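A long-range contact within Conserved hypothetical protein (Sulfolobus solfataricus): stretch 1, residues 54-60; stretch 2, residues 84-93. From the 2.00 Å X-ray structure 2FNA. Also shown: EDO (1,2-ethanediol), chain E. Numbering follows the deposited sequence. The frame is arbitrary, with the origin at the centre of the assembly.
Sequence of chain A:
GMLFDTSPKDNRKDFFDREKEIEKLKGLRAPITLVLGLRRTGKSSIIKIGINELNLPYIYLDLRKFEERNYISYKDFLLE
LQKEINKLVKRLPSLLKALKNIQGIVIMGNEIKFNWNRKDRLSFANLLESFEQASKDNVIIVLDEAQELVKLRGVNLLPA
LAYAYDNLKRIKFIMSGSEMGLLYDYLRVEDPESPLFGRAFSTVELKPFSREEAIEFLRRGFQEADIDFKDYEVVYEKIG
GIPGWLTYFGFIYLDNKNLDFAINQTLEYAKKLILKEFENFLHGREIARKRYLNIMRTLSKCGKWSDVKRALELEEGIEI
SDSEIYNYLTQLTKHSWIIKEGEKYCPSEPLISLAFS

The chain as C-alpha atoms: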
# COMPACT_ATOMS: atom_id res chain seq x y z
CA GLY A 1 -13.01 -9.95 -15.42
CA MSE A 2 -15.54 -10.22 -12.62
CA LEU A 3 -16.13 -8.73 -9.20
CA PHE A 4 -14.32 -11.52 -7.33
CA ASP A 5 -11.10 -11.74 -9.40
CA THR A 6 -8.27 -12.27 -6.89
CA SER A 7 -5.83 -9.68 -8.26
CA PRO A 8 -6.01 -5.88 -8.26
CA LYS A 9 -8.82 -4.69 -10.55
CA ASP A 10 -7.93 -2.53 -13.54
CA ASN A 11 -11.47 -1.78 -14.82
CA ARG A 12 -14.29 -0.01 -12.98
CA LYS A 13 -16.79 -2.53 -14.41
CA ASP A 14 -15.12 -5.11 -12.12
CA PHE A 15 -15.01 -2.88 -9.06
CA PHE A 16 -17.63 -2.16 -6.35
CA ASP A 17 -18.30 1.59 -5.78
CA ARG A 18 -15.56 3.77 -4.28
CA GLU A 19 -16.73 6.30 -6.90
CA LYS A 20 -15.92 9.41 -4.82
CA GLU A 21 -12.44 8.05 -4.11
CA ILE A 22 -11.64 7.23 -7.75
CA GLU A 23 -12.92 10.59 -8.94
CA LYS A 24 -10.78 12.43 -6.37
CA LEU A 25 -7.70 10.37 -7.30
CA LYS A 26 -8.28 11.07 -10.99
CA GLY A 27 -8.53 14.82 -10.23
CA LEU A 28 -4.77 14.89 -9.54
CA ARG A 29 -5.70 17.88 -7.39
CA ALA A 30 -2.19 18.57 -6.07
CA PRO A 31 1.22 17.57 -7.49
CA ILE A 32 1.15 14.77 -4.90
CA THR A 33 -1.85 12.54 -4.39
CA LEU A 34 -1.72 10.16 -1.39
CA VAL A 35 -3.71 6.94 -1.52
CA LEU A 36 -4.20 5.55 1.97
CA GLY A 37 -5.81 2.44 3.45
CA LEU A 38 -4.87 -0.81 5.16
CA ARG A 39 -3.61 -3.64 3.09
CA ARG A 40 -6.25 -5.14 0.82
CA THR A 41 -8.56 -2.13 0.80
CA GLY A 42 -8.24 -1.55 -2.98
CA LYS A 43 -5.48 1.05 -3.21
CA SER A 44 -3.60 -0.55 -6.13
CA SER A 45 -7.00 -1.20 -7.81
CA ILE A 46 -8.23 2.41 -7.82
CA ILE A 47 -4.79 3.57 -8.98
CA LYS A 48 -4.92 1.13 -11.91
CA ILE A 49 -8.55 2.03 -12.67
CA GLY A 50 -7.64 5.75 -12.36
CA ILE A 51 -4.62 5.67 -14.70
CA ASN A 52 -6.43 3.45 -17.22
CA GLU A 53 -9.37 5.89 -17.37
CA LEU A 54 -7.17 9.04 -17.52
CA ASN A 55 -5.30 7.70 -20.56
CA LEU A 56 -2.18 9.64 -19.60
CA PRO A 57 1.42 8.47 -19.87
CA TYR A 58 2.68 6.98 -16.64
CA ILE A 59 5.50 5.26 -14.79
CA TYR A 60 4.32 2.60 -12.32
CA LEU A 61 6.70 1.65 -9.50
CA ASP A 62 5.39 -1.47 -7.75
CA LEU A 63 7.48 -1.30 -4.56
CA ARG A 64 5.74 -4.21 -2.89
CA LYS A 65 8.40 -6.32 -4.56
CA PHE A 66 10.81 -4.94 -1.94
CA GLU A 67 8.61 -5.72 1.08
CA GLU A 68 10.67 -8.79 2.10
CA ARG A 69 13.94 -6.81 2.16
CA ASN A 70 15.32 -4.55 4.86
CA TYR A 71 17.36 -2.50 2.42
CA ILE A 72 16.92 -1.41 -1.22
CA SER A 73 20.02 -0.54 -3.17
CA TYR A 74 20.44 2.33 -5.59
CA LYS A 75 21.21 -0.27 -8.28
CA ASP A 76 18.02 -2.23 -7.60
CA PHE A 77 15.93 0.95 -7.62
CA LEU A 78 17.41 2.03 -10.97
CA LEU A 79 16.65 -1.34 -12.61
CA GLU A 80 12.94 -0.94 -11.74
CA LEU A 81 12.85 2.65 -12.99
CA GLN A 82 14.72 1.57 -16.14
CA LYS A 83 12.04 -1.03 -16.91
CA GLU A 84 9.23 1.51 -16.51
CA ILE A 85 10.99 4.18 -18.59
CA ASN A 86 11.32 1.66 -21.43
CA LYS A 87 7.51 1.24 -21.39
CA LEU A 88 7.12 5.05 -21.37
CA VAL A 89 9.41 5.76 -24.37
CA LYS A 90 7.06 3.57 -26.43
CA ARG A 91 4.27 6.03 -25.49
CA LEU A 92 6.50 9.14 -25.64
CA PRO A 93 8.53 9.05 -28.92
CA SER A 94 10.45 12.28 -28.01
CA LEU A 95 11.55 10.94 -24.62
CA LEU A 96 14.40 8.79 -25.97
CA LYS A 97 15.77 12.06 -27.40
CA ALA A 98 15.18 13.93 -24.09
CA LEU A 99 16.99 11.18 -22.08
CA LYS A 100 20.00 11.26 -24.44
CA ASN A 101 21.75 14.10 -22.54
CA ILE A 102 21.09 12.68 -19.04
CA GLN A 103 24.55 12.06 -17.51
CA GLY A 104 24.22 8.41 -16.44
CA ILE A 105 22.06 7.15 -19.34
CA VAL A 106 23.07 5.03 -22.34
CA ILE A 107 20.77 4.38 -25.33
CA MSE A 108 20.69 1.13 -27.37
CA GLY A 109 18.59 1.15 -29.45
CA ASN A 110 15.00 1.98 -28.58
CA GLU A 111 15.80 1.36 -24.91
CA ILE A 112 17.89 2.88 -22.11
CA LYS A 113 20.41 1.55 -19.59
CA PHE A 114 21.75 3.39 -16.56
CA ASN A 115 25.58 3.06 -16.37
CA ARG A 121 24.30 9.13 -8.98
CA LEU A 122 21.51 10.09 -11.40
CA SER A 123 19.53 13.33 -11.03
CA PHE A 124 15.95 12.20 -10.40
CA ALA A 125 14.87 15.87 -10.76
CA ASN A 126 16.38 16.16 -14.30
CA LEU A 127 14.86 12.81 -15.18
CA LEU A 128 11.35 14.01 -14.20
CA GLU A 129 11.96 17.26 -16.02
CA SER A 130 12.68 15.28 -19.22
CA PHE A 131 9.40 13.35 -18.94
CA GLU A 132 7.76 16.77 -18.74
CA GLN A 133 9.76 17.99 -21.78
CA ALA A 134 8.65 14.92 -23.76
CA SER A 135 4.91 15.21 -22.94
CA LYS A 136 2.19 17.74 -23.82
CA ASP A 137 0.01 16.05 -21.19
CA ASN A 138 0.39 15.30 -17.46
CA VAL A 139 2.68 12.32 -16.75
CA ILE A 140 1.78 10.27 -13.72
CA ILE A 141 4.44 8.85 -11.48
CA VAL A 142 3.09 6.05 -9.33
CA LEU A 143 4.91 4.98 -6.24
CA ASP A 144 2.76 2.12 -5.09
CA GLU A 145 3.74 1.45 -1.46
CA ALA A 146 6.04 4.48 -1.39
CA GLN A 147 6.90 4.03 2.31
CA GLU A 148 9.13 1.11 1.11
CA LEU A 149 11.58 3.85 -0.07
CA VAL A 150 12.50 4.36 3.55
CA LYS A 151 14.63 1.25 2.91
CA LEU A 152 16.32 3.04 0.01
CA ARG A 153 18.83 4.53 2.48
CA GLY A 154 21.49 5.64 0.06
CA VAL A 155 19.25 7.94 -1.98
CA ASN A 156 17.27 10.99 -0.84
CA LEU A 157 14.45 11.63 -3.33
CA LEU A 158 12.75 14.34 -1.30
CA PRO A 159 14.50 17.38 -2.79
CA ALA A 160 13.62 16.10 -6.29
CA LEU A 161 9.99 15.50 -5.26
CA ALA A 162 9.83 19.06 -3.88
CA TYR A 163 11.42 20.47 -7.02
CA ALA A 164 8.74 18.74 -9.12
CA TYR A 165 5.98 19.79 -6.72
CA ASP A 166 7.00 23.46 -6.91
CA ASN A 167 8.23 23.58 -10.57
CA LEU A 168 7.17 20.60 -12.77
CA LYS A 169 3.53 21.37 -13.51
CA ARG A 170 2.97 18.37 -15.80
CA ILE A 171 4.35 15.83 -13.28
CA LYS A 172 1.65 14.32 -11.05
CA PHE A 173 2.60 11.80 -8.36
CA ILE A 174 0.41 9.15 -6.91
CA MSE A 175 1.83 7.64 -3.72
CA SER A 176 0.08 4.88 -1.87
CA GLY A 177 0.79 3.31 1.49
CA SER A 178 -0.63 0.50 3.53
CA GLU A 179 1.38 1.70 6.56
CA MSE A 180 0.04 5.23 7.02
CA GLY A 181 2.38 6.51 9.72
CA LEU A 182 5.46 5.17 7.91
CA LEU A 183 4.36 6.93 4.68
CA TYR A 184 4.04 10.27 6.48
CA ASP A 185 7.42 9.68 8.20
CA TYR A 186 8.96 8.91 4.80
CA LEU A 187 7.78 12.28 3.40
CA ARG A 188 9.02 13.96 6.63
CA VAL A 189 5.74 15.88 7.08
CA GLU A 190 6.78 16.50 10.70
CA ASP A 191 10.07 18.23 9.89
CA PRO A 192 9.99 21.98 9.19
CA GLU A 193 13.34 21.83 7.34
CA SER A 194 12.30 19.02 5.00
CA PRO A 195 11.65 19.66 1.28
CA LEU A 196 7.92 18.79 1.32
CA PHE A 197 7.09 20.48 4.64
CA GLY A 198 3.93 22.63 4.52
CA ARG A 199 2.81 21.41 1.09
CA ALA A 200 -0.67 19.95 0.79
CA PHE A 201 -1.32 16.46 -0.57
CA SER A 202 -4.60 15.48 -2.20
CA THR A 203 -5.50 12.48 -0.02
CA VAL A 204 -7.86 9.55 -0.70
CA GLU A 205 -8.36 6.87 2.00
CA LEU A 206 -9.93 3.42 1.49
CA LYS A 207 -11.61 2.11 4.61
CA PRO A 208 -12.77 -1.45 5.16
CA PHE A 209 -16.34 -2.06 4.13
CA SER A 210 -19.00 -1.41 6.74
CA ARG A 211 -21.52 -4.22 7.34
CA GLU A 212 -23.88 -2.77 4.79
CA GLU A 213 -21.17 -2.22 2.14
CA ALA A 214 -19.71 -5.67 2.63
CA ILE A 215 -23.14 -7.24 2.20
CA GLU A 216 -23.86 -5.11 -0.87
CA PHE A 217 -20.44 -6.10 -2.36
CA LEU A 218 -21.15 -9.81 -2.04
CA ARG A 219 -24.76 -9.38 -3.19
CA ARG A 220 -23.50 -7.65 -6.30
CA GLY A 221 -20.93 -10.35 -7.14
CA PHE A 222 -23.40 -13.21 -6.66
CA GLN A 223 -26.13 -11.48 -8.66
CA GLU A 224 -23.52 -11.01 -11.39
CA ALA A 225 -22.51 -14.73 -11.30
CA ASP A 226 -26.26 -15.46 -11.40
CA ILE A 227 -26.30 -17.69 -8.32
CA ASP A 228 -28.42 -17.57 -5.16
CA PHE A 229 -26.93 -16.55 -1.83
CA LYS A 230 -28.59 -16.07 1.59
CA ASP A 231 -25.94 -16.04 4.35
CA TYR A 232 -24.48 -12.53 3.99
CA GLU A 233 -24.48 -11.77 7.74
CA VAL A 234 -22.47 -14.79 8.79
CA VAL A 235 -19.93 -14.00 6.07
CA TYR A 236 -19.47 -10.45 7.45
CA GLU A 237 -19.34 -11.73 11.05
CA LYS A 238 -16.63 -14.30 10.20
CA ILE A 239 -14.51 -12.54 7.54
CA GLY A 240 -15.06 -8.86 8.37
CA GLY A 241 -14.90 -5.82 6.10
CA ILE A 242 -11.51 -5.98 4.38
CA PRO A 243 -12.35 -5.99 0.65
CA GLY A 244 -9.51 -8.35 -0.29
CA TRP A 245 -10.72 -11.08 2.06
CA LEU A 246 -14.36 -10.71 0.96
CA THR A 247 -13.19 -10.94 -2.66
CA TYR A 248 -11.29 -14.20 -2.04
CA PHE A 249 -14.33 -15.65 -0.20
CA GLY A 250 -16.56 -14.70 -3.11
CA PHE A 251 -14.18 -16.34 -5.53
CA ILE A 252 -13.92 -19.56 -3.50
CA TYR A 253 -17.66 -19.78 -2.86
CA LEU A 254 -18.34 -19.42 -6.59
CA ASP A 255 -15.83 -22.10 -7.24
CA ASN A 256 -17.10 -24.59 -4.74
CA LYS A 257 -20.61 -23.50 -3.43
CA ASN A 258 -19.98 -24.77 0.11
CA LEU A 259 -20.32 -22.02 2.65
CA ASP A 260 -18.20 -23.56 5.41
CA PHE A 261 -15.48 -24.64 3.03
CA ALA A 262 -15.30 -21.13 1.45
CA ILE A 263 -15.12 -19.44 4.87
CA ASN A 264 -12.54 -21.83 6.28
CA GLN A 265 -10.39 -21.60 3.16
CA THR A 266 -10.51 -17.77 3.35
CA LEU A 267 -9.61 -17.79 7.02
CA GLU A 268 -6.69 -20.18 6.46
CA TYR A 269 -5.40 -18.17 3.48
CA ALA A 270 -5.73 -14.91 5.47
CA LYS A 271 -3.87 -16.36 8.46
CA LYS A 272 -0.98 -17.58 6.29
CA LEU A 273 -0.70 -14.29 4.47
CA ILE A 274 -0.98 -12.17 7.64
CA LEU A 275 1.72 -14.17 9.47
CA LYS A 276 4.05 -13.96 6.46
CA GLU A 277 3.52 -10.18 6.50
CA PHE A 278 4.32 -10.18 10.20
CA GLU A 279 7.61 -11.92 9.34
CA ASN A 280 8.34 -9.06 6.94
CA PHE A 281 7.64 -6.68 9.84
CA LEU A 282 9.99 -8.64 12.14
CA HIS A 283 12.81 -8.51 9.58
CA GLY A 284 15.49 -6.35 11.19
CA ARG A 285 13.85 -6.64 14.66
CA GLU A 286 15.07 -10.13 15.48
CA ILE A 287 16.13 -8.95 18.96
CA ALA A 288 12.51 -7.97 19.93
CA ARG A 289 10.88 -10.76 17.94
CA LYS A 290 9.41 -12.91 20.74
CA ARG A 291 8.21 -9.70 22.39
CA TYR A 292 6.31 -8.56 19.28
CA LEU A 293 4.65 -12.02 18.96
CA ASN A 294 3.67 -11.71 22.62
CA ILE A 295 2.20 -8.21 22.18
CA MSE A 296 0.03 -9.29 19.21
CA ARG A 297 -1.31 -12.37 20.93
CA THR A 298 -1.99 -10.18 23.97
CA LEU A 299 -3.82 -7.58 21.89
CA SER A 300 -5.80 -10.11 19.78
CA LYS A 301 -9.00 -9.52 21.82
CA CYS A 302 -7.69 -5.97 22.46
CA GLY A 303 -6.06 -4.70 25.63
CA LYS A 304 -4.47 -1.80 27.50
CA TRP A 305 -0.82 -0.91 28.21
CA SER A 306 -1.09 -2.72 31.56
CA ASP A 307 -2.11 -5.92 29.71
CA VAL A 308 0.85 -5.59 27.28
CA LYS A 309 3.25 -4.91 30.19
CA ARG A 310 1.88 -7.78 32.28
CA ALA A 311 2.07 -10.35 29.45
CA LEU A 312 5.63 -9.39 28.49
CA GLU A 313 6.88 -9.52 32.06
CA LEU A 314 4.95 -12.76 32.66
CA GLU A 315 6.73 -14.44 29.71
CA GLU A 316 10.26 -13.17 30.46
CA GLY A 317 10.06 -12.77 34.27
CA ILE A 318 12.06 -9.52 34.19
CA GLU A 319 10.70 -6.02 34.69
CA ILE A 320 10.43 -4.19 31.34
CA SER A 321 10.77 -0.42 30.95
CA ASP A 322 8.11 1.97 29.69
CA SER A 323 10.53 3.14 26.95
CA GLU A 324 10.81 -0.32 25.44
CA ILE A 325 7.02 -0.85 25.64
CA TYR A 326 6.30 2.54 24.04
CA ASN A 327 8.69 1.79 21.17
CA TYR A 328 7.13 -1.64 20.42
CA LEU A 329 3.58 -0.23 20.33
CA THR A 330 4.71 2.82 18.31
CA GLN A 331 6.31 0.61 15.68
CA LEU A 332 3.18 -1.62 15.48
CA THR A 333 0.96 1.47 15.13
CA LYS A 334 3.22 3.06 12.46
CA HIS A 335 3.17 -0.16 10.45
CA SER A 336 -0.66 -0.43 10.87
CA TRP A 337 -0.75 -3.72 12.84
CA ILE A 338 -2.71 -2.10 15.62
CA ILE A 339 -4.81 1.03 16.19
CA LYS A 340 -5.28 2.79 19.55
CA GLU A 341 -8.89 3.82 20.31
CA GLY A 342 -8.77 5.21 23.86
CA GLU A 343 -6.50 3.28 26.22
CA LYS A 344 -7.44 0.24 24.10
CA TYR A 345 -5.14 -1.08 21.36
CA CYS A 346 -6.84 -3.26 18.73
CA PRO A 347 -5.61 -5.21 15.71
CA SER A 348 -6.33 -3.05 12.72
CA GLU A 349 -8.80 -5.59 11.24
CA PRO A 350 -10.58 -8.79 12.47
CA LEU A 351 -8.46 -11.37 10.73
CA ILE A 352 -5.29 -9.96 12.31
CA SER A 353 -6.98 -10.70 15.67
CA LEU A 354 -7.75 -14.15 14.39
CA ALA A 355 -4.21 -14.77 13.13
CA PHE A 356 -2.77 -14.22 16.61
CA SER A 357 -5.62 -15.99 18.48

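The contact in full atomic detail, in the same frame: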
# COMPACT_ATOMS: atom_id res chain seq x y z
N LEU A 54 -7.79 7.76 -17.15
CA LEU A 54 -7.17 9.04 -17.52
C LEU A 54 -6.47 8.97 -18.87
O LEU A 54 -6.39 9.98 -19.55
CB LEU A 54 -6.16 9.51 -16.47
CG LEU A 54 -6.74 10.02 -15.15
CD1 LEU A 54 -5.63 10.21 -14.12
CD2 LEU A 54 -7.55 11.30 -15.40
N ASN A 55 -5.95 7.80 -19.24
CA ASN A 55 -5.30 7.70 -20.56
C ASN A 55 -4.17 8.74 -20.67
O ASN A 55 -4.03 9.49 -21.65
CB ASN A 55 -6.35 7.89 -21.68
CG ASN A 55 -5.84 7.48 -23.05
OD1 ASN A 55 -5.03 6.58 -23.18
ND2 ASN A 55 -6.32 8.15 -24.09
N LEU A 56 -3.36 8.79 -19.63
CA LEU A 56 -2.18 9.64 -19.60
C LEU A 56 -0.95 8.75 -19.47
O LEU A 56 -1.02 7.71 -18.83
CB LEU A 56 -2.22 10.63 -18.42
CG LEU A 56 -3.17 11.84 -18.51
CD1 LEU A 56 -3.24 12.52 -17.14
CD2 LEU A 56 -2.74 12.81 -19.58
N PRO A 57 0.18 9.20 -20.04
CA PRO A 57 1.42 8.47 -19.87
C PRO A 57 1.74 8.32 -18.39
O PRO A 57 1.38 9.18 -17.57
CB PRO A 57 2.47 9.36 -20.54
CG PRO A 57 1.81 10.63 -20.85
CD PRO A 57 0.35 10.46 -20.78
N TYR A 58 2.39 7.23 -18.03
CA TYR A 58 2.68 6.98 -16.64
C TYR A 58 3.87 6.04 -16.49
O TYR A 58 4.26 5.32 -17.44
CB TYR A 58 1.45 6.41 -15.93
CG TYR A 58 1.08 5.01 -16.37
CD1 TYR A 58 0.24 4.78 -17.47
CD2 TYR A 58 1.58 3.90 -15.69
CE1 TYR A 58 -0.10 3.48 -17.89
CE2 TYR A 58 1.26 2.58 -16.11
CZ TYR A 58 0.41 2.39 -17.20
OH TYR A 58 0.10 1.11 -17.58
N ILE A 59 4.44 6.12 -15.29
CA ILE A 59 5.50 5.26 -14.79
C ILE A 59 4.90 4.61 -13.54
O ILE A 59 4.42 5.30 -12.67
CB ILE A 59 6.72 6.12 -14.37
CG1 ILE A 59 7.49 6.61 -15.61
CG2 ILE A 59 7.63 5.38 -13.37
CD1 ILE A 59 8.18 5.54 -16.39
N TYR A 60 4.90 3.29 -13.46
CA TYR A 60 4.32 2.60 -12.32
C TYR A 60 5.36 1.85 -11.53
O TYR A 60 5.81 0.80 -11.97
CB TYR A 60 3.25 1.63 -12.80
CG TYR A 60 2.28 1.22 -11.73
CD1 TYR A 60 2.69 0.44 -10.64
CD2 TYR A 60 0.95 1.63 -11.79
CE1 TYR A 60 1.79 0.08 -9.66
CE2 TYR A 60 0.05 1.26 -10.83
CZ TYR A 60 0.47 0.50 -9.77
OH TYR A 60 -0.43 0.12 -8.80
N GLU A 84 10.40 0.67 -16.29
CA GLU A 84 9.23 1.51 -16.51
C GLU A 84 9.46 2.55 -17.59
O GLU A 84 8.56 2.82 -18.39
CB GLU A 84 8.78 2.18 -15.20
CG GLU A 84 7.93 1.26 -14.33
CD GLU A 84 6.71 0.69 -15.06
OE1 GLU A 84 5.77 1.46 -15.44
OE2 GLU A 84 6.72 -0.54 -15.25
N ILE A 85 10.65 3.14 -17.61
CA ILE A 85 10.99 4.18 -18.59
C ILE A 85 10.90 3.57 -19.99
O ILE A 85 10.37 4.21 -20.91
CB ILE A 85 12.38 4.80 -18.30
CG1 ILE A 85 12.29 5.71 -17.08
CG2 ILE A 85 12.90 5.63 -19.48
CD1 ILE A 85 13.61 6.01 -16.44
N ASN A 86 11.36 2.33 -20.14
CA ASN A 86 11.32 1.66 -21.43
C ASN A 86 9.88 1.45 -21.96
O ASN A 86 9.65 1.49 -23.18
CB ASN A 86 12.09 0.32 -21.36
CG ASN A 86 13.61 0.51 -21.41
OD1 ASN A 86 14.11 1.49 -21.97
ND2 ASN A 86 14.34 -0.45 -20.85
N LYS A 87 8.93 1.26 -21.05
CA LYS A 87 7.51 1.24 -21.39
C LYS A 87 7.01 2.64 -21.82
O LYS A 87 6.18 2.78 -22.74
CB LYS A 87 6.68 0.74 -20.21
CG LYS A 87 7.08 -0.62 -19.65
CD LYS A 87 6.16 -0.98 -18.50
CE LYS A 87 6.56 -2.26 -17.81
NZ LYS A 87 5.57 -2.63 -16.75
N LEU A 88 7.53 3.67 -21.14
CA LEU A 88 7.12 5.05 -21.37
C LEU A 88 7.63 5.64 -22.69
O LEU A 88 6.91 6.40 -23.34
CB LEU A 88 7.54 5.95 -20.21
CG LEU A 88 7.05 7.39 -20.30
CD1 LEU A 88 5.54 7.45 -20.21
CD2 LEU A 88 7.67 8.29 -19.25
N VAL A 89 8.87 5.31 -23.07
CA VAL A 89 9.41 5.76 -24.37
C VAL A 89 8.53 5.28 -25.55
O VAL A 89 8.30 6.02 -26.49
CB VAL A 89 10.88 5.32 -24.59
CG1 VAL A 89 11.77 5.88 -23.49
CG2 VAL A 89 11.03 3.80 -24.69
N LYS A 90 8.02 4.06 -25.46
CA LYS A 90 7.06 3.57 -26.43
C LYS A 90 5.85 4.49 -26.55
O LYS A 90 5.35 4.69 -27.65
CB LYS A 90 6.61 2.15 -26.08
CG LYS A 90 7.71 1.12 -26.20
CD LYS A 90 7.21 -0.27 -25.87
CE LYS A 90 8.18 -1.34 -26.36
NZ LYS A 90 7.77 -2.71 -25.94
N ARG A 91 5.35 5.04 -25.43
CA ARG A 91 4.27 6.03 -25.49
C ARG A 91 4.76 7.44 -25.82
O ARG A 91 4.02 8.21 -26.43
CB ARG A 91 3.46 6.09 -24.18
CG ARG A 91 2.49 7.30 -24.13
CD ARG A 91 1.09 6.95 -23.64
NE ARG A 91 0.16 8.07 -23.84
CZ ARG A 91 -1.08 8.12 -23.35
NH1 ARG A 91 -1.57 7.11 -22.63
NH2 ARG A 91 -1.84 9.19 -23.58
N LEU A 92 5.97 7.79 -25.41
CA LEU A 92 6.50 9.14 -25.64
C LEU A 92 7.71 9.13 -26.58
O LEU A 92 8.84 9.28 -26.12
CB LEU A 92 6.84 9.84 -24.31
CG LEU A 92 5.71 10.27 -23.37
CD1 LEU A 92 6.29 10.95 -22.13
CD2 LEU A 92 4.67 11.20 -24.01
N PRO A 93 7.47 8.99 -27.90
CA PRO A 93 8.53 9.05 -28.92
C PRO A 93 9.69 10.04 -28.68
O PRO A 93 10.84 9.69 -28.95
CB PRO A 93 7.75 9.45 -30.17
CG PRO A 93 6.46 8.74 -30.01
CD PRO A 93 6.16 8.73 -28.53
C1 EDO E . 2.81 3.05 -19.44
O1 EDO E . 3.57 1.84 -19.29
C2 EDO E . 3.57 4.06 -20.29
O2 EDO E . 2.82 5.30 -20.33
O HOH W 1 5.49 2.90 -17.88

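Strand 58-60 runs nearly antiparallel to helix 84-91, their directions 161° apart and their axes 7.9 Å apart at closest approach. R91, E84 and I59 carry the largest areas; on the helix side E84, L88 and R91 all point their CA-to-CB bonds toward stretch 1.

R91 covers the most surface. Its side chain, extended apart from an off-rotamer chi2 of 135°, lays one face of the guanidinium over the backbone around P57 N and L56 C, while its edge meets the N55 carbonyl: R91 NH2 donates to N55 O at 2.9 Å. A flat cation thus serves twice, packing by face and bonding by edge.

At the other end, E84 bonds to the strand backbone. Y60 N donates to E84 OE1 at 2.8 Å, nearly straight at 166°, and K87 NZ holds the second oxygen, E84 OE2, in a 2.8 Å salt bridge one turn along. A water joins E84 OE1 to Y58 O, 2.8 Å from each.

I59 lays its CD1 against the helix backbone, 3.4 Å from E84 O. The same CD1 makes apolar contacts with L88 CB at 3.9 Å and I85 CG1 at 4.2 Å, and P57 CB meets L88 CD1 at 3.6 Å. An ethanediol, probably from the crystallisation liquor, accepts from Y58 N at its O2, 3.0 Å away.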